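Local coordinates for soluble secreted antigen MPT53 (Mycobacterium tuberculosis, PDB 1LU4), which probably catalyses the oxidation of reduced, unfolded secreted proteins to form disulfide bonds, as a thioredoxin-like disulfide oxidoreductase, at residues A[44-49]-A[56-61]; A[51-56]-A[129-134]. One frame throughout, in Å; residues are numbered along the deposited sequence.

Contact 1 of 2, residues A[44-49]-A[56-61]; sequences PSLSQV and VTFVGI
Leu46 and Val49 of the helix both rest on the ring of Phe58, and these three buried side chains make the whole contact. The CD1 methyl of Leu46 arrives at the ring's edge, close to its plane, 4.0 Å from CD2 of Phe58, and reaches CE2 of the same ring at 4.2 Å. Val49 works further out: its CG1 lies 4.1 Å from CZ of Phe58, approaching obliquely. The ring is therefore touched along one flank and at its far end by residues three apart in the helix, which present neighbouring side chains to the sheet. No hydrogen bond passes between the segments; the join is apolar packing. It lies within a beta-alpha-beta crossover of the thioredoxin fold, in which strand 27-32 leads into helix 37-52 and the chain returns as strand 57-62, parallel to the first. Phe58 leaves its CA toward the helix, and with CG anti to its own carbonyl carbon (chi1 -75°) the ring bridges the gap between backbones whose nearest CA atoms, those of Leu46 and Phe58, are 8.6 Å apart. Phe58 also touches Val28, and Leu46 touches Trp30, both on strand 27-32. Backbone hydrogen bonds join Val59 to Val28 and Trp30, fixing the strand that carries Phe58. On the helix side, Val49 meets Leu127 of helix 124-133.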
loop_
_atom_site.group_PDB
_atom_site.type_symbol
_atom_site.label_atom_id
_atom_site.label_comp_id
_atom_site.label_asym_id
_atom_site.label_seq_id
_atom_site.Cartn_x
_atom_site.Cartn_y
_atom_site.Cartn_z
ATOM N N PRO A 44 -0.655 -10.666 5.980
ATOM C CA PRO A 44 0.568 -11.353 6.448
ATOM C C PRO A 44 1.670 -11.386 5.393
ATOM O O PRO A 44 2.851 -11.300 5.686
ATOM C CB PRO A 44 0.071 -12.770 6.772
ATOM C CG PRO A 44 -1.411 -12.628 7.039
ATOM C CD PRO A 44 -1.853 -11.518 6.106
ATOM N N SER A 45 1.248 -11.514 4.108
ATOM C CA SER A 45 2.207 -11.501 3.020
ATOM C C SER A 45 2.840 -10.153 2.847
ATOM O O SER A 45 4.051 -10.050 2.600
ATOM C CB SER A 45 1.496 -11.913 1.717
ATOM O OG SER A 45 1.081 -13.277 1.887
ATOM N N LEU A 46 2.086 -9.062 2.922
ATOM C CA LEU A 46 2.674 -7.690 2.924
ATOM C C LEU A 46 3.677 -7.580 4.042
ATOM O O LEU A 46 4.779 -7.064 3.842
ATOM C CB LEU A 46 1.621 -6.586 3.126
ATOM C CG LEU A 46 0.909 -6.035 1.900
ATOM C CD1 LEU A 46 1.874 -5.269 0.962
ATOM C CD2 LEU A 46 0.169 -7.107 1.117
ATOM N N SER A 47 3.313 -8.058 5.245
ATOM C CA SER A 47 4.231 -7.877 6.379
ATOM C C SER A 47 5.560 -8.572 6.139
ATOM O O SER A 47 6.641 -7.999 6.327
ATOM C CB SER A 47 3.573 -8.524 7.612
ATOM O OG SER A 47 4.472 -8.391 8.704
ATOM N N GLN A 48 5.495 -9.791 5.651
ATOM C CA GLN A 48 6.706 -10.610 5.426
ATOM C C GLN A 48 7.502 -10.093 4.246
ATOM O O GLN A 48 8.726 -9.986 4.308
ATOM C CB GLN A 48 6.273 -12.069 5.206
ATOM C CG GLN A 48 5.815 -12.751 6.505
ATOM C CD GLN A 48 6.938 -12.874 7.494
ATOM O OE1 GLN A 48 6.870 -12.337 8.647
ATOM N NE2 GLN A 48 7.993 -13.563 7.119
ATOM N N VAL A 49 6.856 -9.805 3.126
ATOM C CA VAL A 49 7.580 -9.353 1.937
ATOM C C VAL A 49 8.220 -7.989 2.176
ATOM O O VAL A 49 9.367 -7.766 1.778
ATOM C CB VAL A 49 6.723 -9.437 0.687
ATOM C CG1 VAL A 49 7.509 -8.909 -0.534
ATOM C CG2 VAL A 49 6.263 -10.865 0.420
ATOM N N VAL A 56 13.004 -1.758 -0.838
ATOM C CA VAL A 56 11.750 -1.383 -1.516
ATOM C C VAL A 56 10.896 -0.712 -0.433
ATOM O O VAL A 56 10.757 -1.217 0.698
ATOM C CB VAL A 56 11.038 -2.618 -2.076
ATOM C CG1 VAL A 56 9.703 -2.301 -2.704
ATOM C CG2 VAL A 56 11.950 -3.285 -3.134
ATOM N N THR A 57 10.348 0.462 -0.754
ATOM C CA THR A 57 9.564 1.200 0.226
ATOM C C THR A 57 8.060 0.915 0.037
ATOM O O THR A 57 7.524 1.153 -1.027
ATOM C CB THR A 57 9.829 2.704 0.063
ATOM O OG1 THR A 57 11.260 2.916 0.203
ATOM C CG2 THR A 57 9.140 3.500 1.153
ATOM N N PHE A 58 7.478 0.347 1.062
ATOM C CA PHE A 58 6.063 -0.024 1.023
ATOM C C PHE A 58 5.253 1.055 1.722
ATOM O O PHE A 58 5.603 1.508 2.813
ATOM C CB PHE A 58 5.824 -1.355 1.784
ATOM C CG PHE A 58 6.306 -2.578 1.019
ATOM C CD1 PHE A 58 7.678 -2.804 0.856
ATOM C CD2 PHE A 58 5.390 -3.472 0.486
ATOM C CE1 PHE A 58 8.107 -3.932 0.158
ATOM C CE2 PHE A 58 5.805 -4.614 -0.205
ATOM C CZ PHE A 58 7.161 -4.800 -0.340
ATOM N N VAL A 59 4.120 1.430 1.099
ATOM C CA VAL A 59 3.191 2.370 1.691
ATOM C C VAL A 59 1.812 1.805 1.517
ATOM O O VAL A 59 1.327 1.602 0.417
ATOM C CB VAL A 59 3.301 3.750 1.045
ATOM C CG1 VAL A 59 2.318 4.741 1.674
ATOM C CG2 VAL A 59 4.738 4.267 1.141
ATOM N N GLY A 60 1.165 1.579 2.670
ATOM C CA GLY A 60 -0.259 1.194 2.654
ATOM C C GLY A 60 -1.114 2.456 2.658
ATOM O O GLY A 60 -0.737 3.467 3.260
ATOM N N ILE A 61 -2.275 2.391 2.021
ATOM C CA ILE A 61 -3.150 3.545 1.909
ATOM C C ILE A 61 -4.556 3.015 2.231
ATOM O O ILE A 61 -5.132 2.233 1.458
ATOM C CB ILE A 61 -3.085 4.216 0.523
ATOM C CG1 ILE A 61 -1.623 4.574 0.170
ATOM C CG2 ILE A 61 -3.995 5.421 0.507
ATOM C CD1 ILE A 61 -1.343 5.117 -1.187
#

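Contact 2 of 2, residues A[51-56]-A[129-134]; sequences AANPAV and GRVAAL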
loop_
_atom_site.group_PDB
_atom_site.type_symbol
_atom_site.label_atom_id
_atom_site.label_comp_id
_atom_site.label_asym_id
_atom_site.label_seq_id
_atom_site.Cartn_x
_atom_site.Cartn_y
_atom_site.Cartn_z
ATOM N N ALA A 51 9.256 -6.872 5.042
ATOM C CA ALA A 51 10.365 -7.080 5.980
ATOM C C ALA A 51 11.576 -7.624 5.246
ATOM O O ALA A 51 12.716 -7.268 5.552
ATOM C CB ALA A 51 9.974 -7.998 7.114
ATOM N N ALA A 52 11.330 -8.509 4.292
ATOM C CA ALA A 52 12.408 -9.181 3.549
ATOM C C ALA A 52 13.002 -8.325 2.467
ATOM O O ALA A 52 14.026 -8.749 1.905
ATOM C CB ALA A 52 11.884 -10.517 2.979
ATOM N N ASN A 53 12.431 -7.184 2.137
ATOM C CA ASN A 53 12.859 -6.384 1.000
ATOM C C ASN A 53 13.014 -4.929 1.430
ATOM O O ASN A 53 12.305 -4.073 0.909
ATOM C CB ASN A 53 11.870 -6.491 -0.171
ATOM C CG ASN A 53 11.841 -7.932 -0.710
ATOM O OD1 ASN A 53 11.029 -8.767 -0.216
ATOM N ND2 ASN A 53 12.664 -8.230 -1.665
ATOM N N PRO A 54 13.914 -4.629 2.385
ATOM C CA PRO A 54 13.963 -3.298 2.996
ATOM C C PRO A 54 14.343 -2.176 2.049
ATOM O O PRO A 54 14.074 -0.984 2.320
ATOM C CB PRO A 54 14.969 -3.423 4.145
ATOM C CG PRO A 54 15.813 -4.577 3.689
ATOM C CD PRO A 54 14.857 -5.575 3.035
ATOM N N ALA A 55 14.987 -2.510 0.911
ATOM C CA ALA A 55 15.318 -1.420 -0.000
ATOM C C ALA A 55 14.136 -1.074 -0.914
ATOM O O ALA A 55 14.299 -0.145 -1.744
ATOM C CB ALA A 55 16.579 -1.809 -0.719
ATOM N N VAL A 56 13.004 -1.758 -0.838
ATOM C CA VAL A 56 11.750 -1.383 -1.516
ATOM C C VAL A 56 10.896 -0.712 -0.433
ATOM O O VAL A 56 10.757 -1.217 0.698
ATOM C CB VAL A 56 11.038 -2.618 -2.076
ATOM C CG1 VAL A 56 9.703 -2.301 -2.704
ATOM C CG2 VAL A 56 11.950 -3.285 -3.134
ATOM N N GLY A 129 7.713 -12.320 -5.907
ATOM C CA GLY A 129 8.285 -12.222 -7.241
ATOM C C GLY A 129 8.036 -10.837 -7.854
ATOM O O GLY A 129 8.960 -10.326 -8.496
ATOM N N ARG A 130 6.860 -10.262 -7.648
ATOM C CA ARG A 130 6.653 -8.905 -8.232
ATOM C C ARG A 130 7.603 -7.892 -7.595
ATOM O O ARG A 130 8.142 -6.986 -8.247
ATOM C CB ARG A 130 5.191 -8.480 -8.085
ATOM C CG ARG A 130 4.235 -9.386 -8.910
ATOM C CD ARG A 130 2.807 -8.948 -8.630
ATOM N NE ARG A 130 1.815 -9.620 -9.427
ATOM C CZ ARG A 130 1.506 -9.359 -10.701
ATOM N NH1 ARG A 130 2.075 -8.415 -11.422
ATOM N NH2 ARG A 130 0.539 -10.108 -11.249
ATOM N N VAL A 131 7.820 -8.056 -6.284
ATOM C CA VAL A 131 8.729 -7.100 -5.598
ATOM C C VAL A 131 10.178 -7.304 -6.045
ATOM O O VAL A 131 10.881 -6.304 -6.309
ATOM C CB VAL A 131 8.534 -7.272 -4.085
ATOM C CG1 VAL A 131 9.632 -6.550 -3.315
ATOM C CG2 VAL A 131 7.150 -6.745 -3.698
ATOM N N ALA A 132 10.614 -8.565 -6.181
ATOM C CA ALA A 132 11.967 -8.805 -6.696
ATOM C C ALA A 132 12.140 -8.186 -8.066
ATOM O O ALA A 132 13.262 -7.750 -8.422
ATOM C CB ALA A 132 12.173 -10.309 -6.761
ATOM N N ALA A 133 11.101 -8.179 -8.905
ATOM C CA ALA A 133 11.263 -7.696 -10.284
ATOM C C ALA A 133 11.558 -6.204 -10.305
ATOM O O ALA A 133 12.097 -5.710 -11.276
ATOM C CB ALA A 133 10.016 -7.936 -11.175
ATOM N N LEU A 134 11.201 -5.485 -9.251
ATOM C CA LEU A 134 11.534 -4.040 -9.223
ATOM C C LEU A 134 13.094 -3.966 -9.208
ATOM O O LEU A 134 12.980 -2.575 -9.748
ATOM C CB LEU A 134 10.778 -3.397 -8.094
ATOM C CG LEU A 134 9.276 -3.623 -7.945
ATOM C CD1 LEU A 134 8.713 -3.004 -6.668
ATOM C CD2 LEU A 134 8.554 -3.036 -9.162
#
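Val56 spreads its two methyls across Val131 and Leu134, joining the turn after helix 37-52 to the end of helix 124-133. In the thioredoxin fold these two helices lie on the same face of the central sheet, and this contact joins them over strands 27-32 and 102-106. The side chain of Val56 leaves the backbone toward the C-terminal helix and divides at CB. With CG1 anti to the backbone N (chi1 176°), that methyl is directed at Leu134, where it meets CD1 at 4.1 Å, the two side chains crossing at about a right angle. The other methyl, CG2, lies 4.0 Å from CG1 of Val131. That valine methyl is shared, because Asn53 packs against it too: CB of Asn53 is 3.9 Å away from CG1 of Val131, and the amide carbon CG comes to 3.7 Å. The methyl sits above the flat face of the amide, a van der Waals contact. Nothing polar links the segments. Asn53 and Val56 are brought together as the ends of a type I beta turn, closed by the bond from Val56 N to Asn53 O (3.0 Å). Beneath them, Val56, Val131 and Leu134 all touch Val28 of strand 27-32, while Val131 and Leu134 also reach Phe105 of strand 102-106. At the helix end, Leu134 N donates to Val131 O (3.1 Å), a bond between the two residues whose methyls meet Val56.

From the N terminus, strand 27-32 comes first, then helix 37-52, where contact 1 begins. Contact 1 closes a short loop: only six residues separate its segments before strand 57-62 returns beside strand 27-32. The first segment of contact 2, 51-56, fills most of that loop and runs into contact 1's second segment at Val56, which does its packing in contact 2. Helix 124-133 completes contact 2 after 72 intervening residues, so the two cross along the chain. Their centres lie about 9 Å apart. Val131 joins them physically, its CG2 lying 3.8 Å from Val49 CG1 and 3.9 Å from Phe58 CZ. Together they tie the beta-alpha-beta unit to the C-terminal helix through a largely apolar layer on the central sheet.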